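Local atomic coordinates of lipoate-protein ligase, putative (Streptococcus pneumoniae, PDB entry 1VQZ), a protein that belongs to the lipoate-protein ligase family, pairing a ligase catalytic domain of the class II synthetase clan with a smaller C-terminal domain. Residues E31-F34 against K35-D39; K316-T320 against I321-R325. One frame throughout, in Å; residues are numbered along the deposited sequence.

Interaction 1. Residues E31-F34 against K35-D39. With EDO (1,2-ethanediol), chain N.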
ATOM      1  N   GLU A  31      10.373   2.927   4.660  1.00 30.07           N
ATOM      2  CA  GLU A  31      10.392   1.818   5.607  1.00 29.59           C
ATOM      3  C   GLU A  31      11.338   2.068   6.788  1.00 28.96           C
ATOM      4  O   GLU A  31      11.062   1.676   7.970  1.00 30.35           O
ATOM      5  CB  GLU A  31      10.806   0.512   4.912  1.00 31.68           C
ATOM      6  CG  GLU A  31      10.602  -0.702   5.808  1.00 30.51           C
ATOM      7  CD  GLU A  31      11.072  -2.012   5.184  1.00 29.20           C
ATOM      8  OE1 GLU A  31      12.217  -2.111   4.680  1.00 37.29           O
ATOM      9  OE2 GLU A  31      10.294  -2.952   5.241  1.00 33.99           O
ATOM     10  N   TYR A  32      12.474   2.686   6.481  1.00 28.78           N
ATOM     11  CA  TYR A  32      13.444   3.043   7.509  1.00 28.55           C
ATOM     12  C   TYR A  32      12.848   4.010   8.553  1.00 26.98           C
ATOM     13  O   TYR A  32      13.005   3.824   9.750  1.00 27.03           O
ATOM     14  CB  TYR A  32      14.692   3.636   6.883  1.00 30.13           C
ATOM     15  CG  TYR A  32      15.833   3.694   7.861  1.00 31.78           C
ATOM     16  CD1 TYR A  32      16.604   2.561   8.130  1.00 30.08           C
ATOM     17  CD2 TYR A  32      16.150   4.873   8.514  1.00 31.28           C
ATOM     18  CE1 TYR A  32      17.656   2.578   9.065  1.00 33.98           C
ATOM     19  CE2 TYR A  32      17.222   4.921   9.453  1.00 36.51           C
ATOM     20  CZ  TYR A  32      17.969   3.758   9.721  1.00 28.19           C
ATOM     21  OH  TYR A  32      19.004   3.807  10.616  1.00 35.49           O
ATOM     22  N   ALA A  33      12.129   5.035   8.094  1.00 26.95           N
ATOM     23  CA  ALA A  33      11.446   5.912   8.994  1.00 25.90           C
ATOM     24  C   ALA A  33      10.395   5.142   9.822  1.00 27.12           C
ATOM     25  O   ALA A  33      10.351   5.275  11.052  1.00 28.59           O
ATOM     26  CB  ALA A  33      10.836   7.096   8.211  1.00 28.50           C
ATOM     27  N   PHE A  34       9.568   4.319   9.161  1.00 27.73           N
ATOM     28  CA  PHE A  34       8.513   3.559   9.835  1.00 25.77           C
ATOM     29  C   PHE A  34       9.090   2.621  10.891  1.00 27.64           C
ATOM     30  O   PHE A  34       8.674   2.629  12.075  1.00 26.25           O
ATOM     31  CB  PHE A  34       7.790   2.747   8.781  1.00 26.95           C
ATOM     32  CG  PHE A  34       6.605   1.949   9.276  1.00 29.22           C
ATOM     33  CD1 PHE A  34       5.815   2.384  10.360  1.00 26.54           C
ATOM     34  CD2 PHE A  34       6.197   0.808   8.555  1.00 32.98           C
ATOM     35  CE1 PHE A  34       4.662   1.665  10.757  1.00 25.57           C
ATOM     36  CE2 PHE A  34       5.066   0.092   8.945  1.00 33.69           C
ATOM     37  CZ  PHE A  34       4.303   0.524  10.056  1.00 25.44           C
ATOM     38  N   LYS A  35      10.101   1.845  10.507  1.00 26.45           N
ATOM     39  CA  LYS A  35      10.593   0.724  11.362  1.00 27.75           C
ATOM     40  C   LYS A  35      11.841   0.976  12.201  1.00 26.60           C
ATOM     41  O   LYS A  35      12.073   0.316  13.197  1.00 26.10           O
ATOM     42  CB  LYS A  35      10.799  -0.525  10.498  1.00 27.57           C
ATOM     43  CG  LYS A  35       9.548  -1.000   9.836  1.00 30.55           C
ATOM     44  CD  LYS A  35       9.801  -2.251   8.979  1.00 32.55           C
ATOM     45  CE  LYS A  35       8.481  -2.784   8.371  1.00 39.04           C
ATOM     46  NZ  LYS A  35       8.731  -3.938   7.386  1.00 32.84           N
ATOM     47  N   HIS A  36      12.611   1.961  11.811  1.00 28.55           N
ATOM     48  CA  HIS A  36      13.942   2.186  12.390  1.00 27.71           C
ATOM     49  C   HIS A  36      14.100   3.488  13.168  1.00 24.86           C
ATOM     50  O   HIS A  36      14.975   3.559  13.999  1.00 27.89           O
ATOM     51  CB  HIS A  36      14.990   2.168  11.271  1.00 26.93           C
ATOM     52  CG  HIS A  36      15.227   0.817  10.691  1.00 33.21           C
ATOM     53  ND1 HIS A  36      16.307   0.040  11.044  1.00 33.82           N
ATOM     54  CD2 HIS A  36      14.543   0.119   9.751  1.00 37.52           C
ATOM     55  CE1 HIS A  36      16.267  -1.088  10.357  1.00 42.74           C
ATOM     56  NE2 HIS A  36      15.215  -1.062   9.560  1.00 32.81           N
ATOM     57  N   LEU A  37      13.287   4.514  12.893  1.00 26.72           N
ATOM     58  CA  LEU A  37      13.380   5.782  13.634  1.00 28.38           C
ATOM     59  C   LEU A  37      12.416   5.783  14.822  1.00 28.78           C
ATOM     60  O   LEU A  37      11.553   6.669  14.973  1.00 27.71           O
ATOM     61  CB  LEU A  37      13.136   7.023  12.756  1.00 30.50           C
ATOM     62  CG  LEU A  37      14.118   7.303  11.592  1.00 30.56           C
ATOM     63  CD1 LEU A  37      13.769   8.617  10.951  1.00 34.63           C
ATOM     64  CD2 LEU A  37      15.561   7.333  12.024  1.00 31.61           C
ATOM     65  N   LEU A  38      12.632   4.808  15.690  1.00 29.23           N
ATOM     66  CA  LEU A  38      11.761   4.523  16.839  1.00 31.14           C
ATOM     67  C   LEU A  38      11.833   5.542  18.007  1.00 30.94           C
ATOM     68  O   LEU A  38      10.996   5.501  18.898  1.00 32.11           O
ATOM     69  CB  LEU A  38      12.077   3.109  17.370  1.00 33.43           C
ATOM     70  CG  LEU A  38      11.863   2.027  16.311  1.00 35.74           C
ATOM     71  CD1 LEU A  38      12.098   0.625  16.885  1.00 36.22           C
ATOM     72  CD2 LEU A  38      10.443   2.150  15.694  1.00 34.04           C
ATOM     73  N   ASP A  39      12.824   6.428  18.008  1.00 30.04           N
ATOM     74  CA  ASP A  39      12.884   7.526  18.978  1.00 31.55           C
ATOM     75  C   ASP A  39      12.087   8.776  18.536  1.00 29.54           C
ATOM     76  O   ASP A  39      12.075   9.769  19.244  1.00 32.90           O
ATOM     77  CB  ASP A  39      14.341   7.991  19.204  1.00 34.46           C
ATOM     78  CG  ASP A  39      15.202   6.974  19.969  1.00 43.94           C
ATOM     79  OD1 ASP A  39      14.651   6.129  20.702  1.00 45.63           O
ATOM     80  OD2 ASP A  39      16.448   7.060  19.845  1.00 45.15           O
TER
HETATM   81  C1  EDO N 412      14.463  -3.513   7.935  1.00 47.95           C
HETATM   82  O1  EDO N 412      13.315  -2.795   8.376  1.00 44.79           O
HETATM   83  C2  EDO N 412      14.522  -3.361   6.426  1.00 47.72           C
HETATM   84  O2  EDO N 412      13.546  -4.178   5.786  1.00 32.47           O
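Tyr32 and His36 stack one turn apart on the C-terminal end of helix 23-36, the helix of the beta-alpha-beta unit that joins strands 13-17 and 42-47 in the lipoyl ligase catalytic domain. The two rings form an offset stack with centroids 4.5 Å apart and planes inclined by only 12°. The slip places CB of His36, rather than its ring, over the middle of the phenol, a CH-pi contact 3.5 Å from CB to the Tyr32 ring centroid, while CD1 of Tyr32 lies over the rim of the imidazole. The phenol leans forward, toward the C-terminal end of the helix, its CG placed opposite the backbone N (chi1 -166°), which sets the ring beside His36; its OH reaches Glu236 of helix 231-245. Leu37 adds its CD2, 3.9 Å from CE2 of Tyr32.

On the adjoining side of the helix, the extended chains of Glu31 and Lys35 converge at their ends in a salt bridge, OE2 of Glu31 to NZ of Lys35, 2.8 Å. The ammonium meets the anti side of OE2, 34° out of the carboxylate plane; Lys244 pairs with the same oxygen, so two positive charges probably hold this buried acid ionised.

The backbone bonds loosen as the helix runs out: Tyr32 O takes His36 N and, weakly, Leu37 N, and Leu37 centres an inverse gamma turn. A 1,2-ethanediol, probably from the crystallisation liquor, bridges the two side-chain pairs: its O2 donates to OE1 of Glu31 at 2.7 Å, and its O1 donates to NE2 of His36 at 2.8 Å.

Interaction 2. Residues K316-T320 against I321-R325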
ATOM      1  N   LYS A 316     -12.797 -23.181  11.710  1.00 31.62           N
ATOM      2  CA  LYS A 316     -12.599 -23.152  13.161  1.00 32.45           C
ATOM      3  C   LYS A 316     -11.307 -22.394  13.551  1.00 30.36           C
ATOM      4  O   LYS A 316     -11.302 -21.541  14.433  1.00 28.21           O
ATOM      5  CB  LYS A 316     -12.608 -24.591  13.690  1.00 32.35           C
ATOM      6  CG  LYS A 316     -12.813 -24.724  15.138  1.00 39.47           C
ATOM      7  CD  LYS A 316     -13.497 -26.048  15.520  1.00 49.19           C
ATOM      8  CE  LYS A 316     -13.549 -26.208  17.054  1.00 48.96           C
ATOM      9  NZ  LYS A 316     -14.692 -27.087  17.524  1.00 50.20           N
ATOM     10  N   ALA A 317     -10.226 -22.664  12.831  1.00 27.44           N
ATOM     11  CA  ALA A 317      -8.959 -21.972  13.031  1.00 27.57           C
ATOM     12  C   ALA A 317      -9.086 -20.474  12.732  1.00 25.82           C
ATOM     13  O   ALA A 317      -8.540 -19.592  13.462  1.00 27.33           O
ATOM     14  CB  ALA A 317      -7.840 -22.585  12.135  1.00 27.84           C
ATOM     15  N   LEU A 318      -9.819 -20.159  11.686  1.00 27.13           N
ATOM     16  CA  LEU A 318      -9.965 -18.765  11.307  1.00 28.71           C
ATOM     17  C   LEU A 318     -10.787 -17.963  12.325  1.00 29.33           C
ATOM     18  O   LEU A 318     -10.615 -16.725  12.463  1.00 29.35           O
ATOM     19  CB  LEU A 318     -10.542 -18.638   9.917  1.00 27.01           C
ATOM     20  CG  LEU A 318      -9.651 -19.084   8.741  1.00 31.77           C
ATOM     21  CD1 LEU A 318     -10.498 -19.021   7.446  1.00 27.77           C
ATOM     22  CD2 LEU A 318      -8.425 -18.206   8.619  1.00 35.53           C
ATOM     23  N   LYS A 319     -11.700 -18.640  13.010  1.00 30.09           N
ATOM     24  CA  LYS A 319     -12.493 -18.008  14.084  1.00 26.61           C
ATOM     25  C   LYS A 319     -11.693 -17.816  15.384  1.00 26.54           C
ATOM     26  O   LYS A 319     -12.259 -17.344  16.368  1.00 31.33           O
ATOM     27  CB  LYS A 319     -13.785 -18.785  14.386  1.00 25.92           C
ATOM     28  CG  LYS A 319     -14.563 -19.153  13.157  1.00 25.44           C
ATOM     29  CD  LYS A 319     -15.953 -19.583  13.329  1.00 33.27           C
ATOM     30  CE  LYS A 319     -16.924 -18.422  13.087  1.00 48.10           C
ATOM     31  NZ  LYS A 319     -16.580 -17.596  11.856  1.00 42.61           N
ATOM     32  N   THR A 320     -10.405 -18.165  15.396  1.00 26.62           N
ATOM     33  CA  THR A 320      -9.522 -17.886  16.543  1.00 29.47           C
ATOM     34  C   THR A 320      -8.683 -16.613  16.325  1.00 30.59           C
ATOM     35  O   THR A 320      -7.837 -16.273  17.154  1.00 30.36           O
ATOM     36  CB  THR A 320      -8.569 -19.052  16.885  1.00 27.72           C
ATOM     37  OG1 THR A 320      -7.607 -19.208  15.839  1.00 34.20           O
ATOM     38  CG2 THR A 320      -9.314 -20.333  17.080  1.00 26.79           C
ATOM     39  N   ILE A 321      -8.938 -15.909  15.230  1.00 29.85           N
ATOM     40  CA  ILE A 321      -8.215 -14.661  14.919  1.00 30.14           C
ATOM     41  C   ILE A 321      -9.154 -13.610  14.395  1.00 28.83           C
ATOM     42  O   ILE A 321     -10.229 -13.937  13.915  1.00 30.84           O
ATOM     43  CB  ILE A 321      -7.105 -14.904  13.875  1.00 28.96           C
ATOM     44  CG1 ILE A 321      -7.695 -15.458  12.557  1.00 34.65           C
ATOM     45  CG2 ILE A 321      -6.065 -15.838  14.475  1.00 33.22           C
ATOM     46  CD1 ILE A 321      -6.927 -15.132  11.347  1.00 35.41           C
ATOM     47  N   ASP A 322      -8.732 -12.353  14.513  1.00 30.18           N
ATOM     48  CA  ASP A 322      -9.406 -11.219  13.920  1.00 29.81           C
ATOM     49  C   ASP A 322      -9.145 -11.094  12.413  1.00 30.46           C
ATOM     50  O   ASP A 322      -8.144 -10.519  11.964  1.00 29.81           O
ATOM     51  CB  ASP A 322      -8.975  -9.953  14.641  1.00 32.36           C
ATOM     52  CG  ASP A 322      -9.796  -8.749  14.253  1.00 32.09           C
ATOM     53  OD1 ASP A 322     -10.676  -8.859  13.364  1.00 37.76           O
ATOM     54  OD2 ASP A 322      -9.537  -7.701  14.852  1.00 31.70           O
ATOM     55  N   ILE A 323     -10.109 -11.567  11.642  1.00 29.60           N
ATOM     56  CA  ILE A 323      -9.948 -11.711  10.213  1.00 33.26           C
ATOM     57  C   ILE A 323      -9.859 -10.338   9.551  1.00 30.87           C
ATOM     58  O   ILE A 323      -9.212 -10.188   8.473  1.00 33.44           O
ATOM     59  CB  ILE A 323     -11.107 -12.559   9.567  1.00 32.21           C
ATOM     60  CG1 ILE A 323     -10.720 -13.063   8.175  1.00 33.90           C
ATOM     61  CG2 ILE A 323     -12.410 -11.761   9.499  1.00 35.27           C
ATOM     62  CD1 ILE A 323      -9.663 -14.179   8.170  1.00 32.05           C
ATOM     63  N   THR A 324     -10.460  -9.346  10.205  1.00 29.48           N
ATOM     64  CA  THR A 324     -10.547  -8.001   9.637  1.00 32.35           C
ATOM     65  C   THR A 324      -9.194  -7.303   9.592  1.00 32.82           C
ATOM     66  O   THR A 324      -9.016  -6.339   8.814  1.00 31.51           O
ATOM     67  CB  THR A 324     -11.577  -7.115  10.376  1.00 33.48           C
ATOM     68  OG1 THR A 324     -11.150  -6.806  11.728  1.00 29.77           O
ATOM     69  CG2 THR A 324     -12.885  -7.860  10.411  1.00 41.12           C
ATOM     70  N   ARG A 325      -8.218  -7.818  10.351  1.00 30.28           N
ATOM     71  CA  ARG A 325      -6.866  -7.257  10.300  1.00 28.07           C
ATOM     72  C   ARG A 325      -6.172  -7.676   9.046  1.00 28.94           C
ATOM     73  O   ARG A 325      -5.204  -7.036   8.671  1.00 31.62           O
ATOM     74  CB  ARG A 325      -6.041  -7.697  11.502  1.00 28.71           C
ATOM     75  CG  ARG A 325      -6.632  -7.302  12.866  1.00 27.72           C
ATOM     76  CD  ARG A 325      -6.560  -5.799  13.060  1.00 41.75           C
ATOM     77  NE  ARG A 325      -5.202  -5.350  13.369  1.00 48.00           N
ATOM     78  CZ  ARG A 325      -4.839  -4.076  13.538  1.00 50.42           C
ATOM     79  NH1 ARG A 325      -5.725  -3.085  13.427  1.00 44.94           N
ATOM     80  NH2 ARG A 325      -3.586  -3.794  13.846  1.00 47.47           N
TER
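From Leu318 to Ile321 the backbone folds into a type I beta turn as helix 311-318 runs out, in the C-terminal domain of the ligase. The closing bond, Ile321 N to Leu318 O, is weak at 3.3 Å, though fairly straight at the hydrogen (156°). Beyond the turn Ile321 is extended, and an Asx turn at Asp322 bends the chain into the helical backbone angles of residues 323-325.

Thr320 folds its side chain back onto the helix end. Its OG1 sits between the backbone N and the carbonyl carbon (chi1 68°) and donates to Ala317 O at 2.6 Å, in the carbonyl plane and on a lone pair. Thr320 N binds the same oxygen, so one residue grips Ala317 O twice. Ile321 also has its longer branch, CG1, between its backbone N and carbonyl carbon; this brings CG1 alongside the turn, 3.2 Å from Leu318 O. Its CD1 end then approaches CD2 of Leu318 loosely, at 4.4 Å. From further along the loop CD1 of Ile323 reaches the same Leu318 methyl, at 4.2 Å, so one leucine branch meets two isoleucines, one closing the turn and one beyond it. Val300 of helix 298-304 touches both Leu318 and Ile321, and Ile335 of helix 332-339 also packs on Leu318.

Asp322 OD1 accepts both Thr324 OG1, at 2.7 Å, and Thr324 N, the two donors approaching from one face of the carboxylate. Arg332 binds the carbonyl oxygens of Leu318 and Ile321, two acceptors that lie close together. Its charge probably offsets their mutual repulsion, so the turn is probably steadied from outside by the guanidinium as well as by its own weak bond and the loose apolar contacts round Leu318.

How the interactions relate
Both contacts are local, and each spans one unbroken run of chain. From the N terminus, interaction 1 comes first, at the end of helix 23-36, where the chain turns towards strand 42-47 of the large mixed sheet. Interaction 2 comes nearly three hundred residues later, where helix 311-318 gives way to the loop leading to helix 332-339. They stand in series, neither nesting nor crossing, with centres 29 Å apart and nearest atoms about 10 Å apart. Interaction 1 sets the catalytic domain helix against helix 231-245. Interaction 2 belongs to the C-terminal domain, yet its Arg325 makes a cation-pi contact with Tyr150 on strand 141-151, reaching the large sheet.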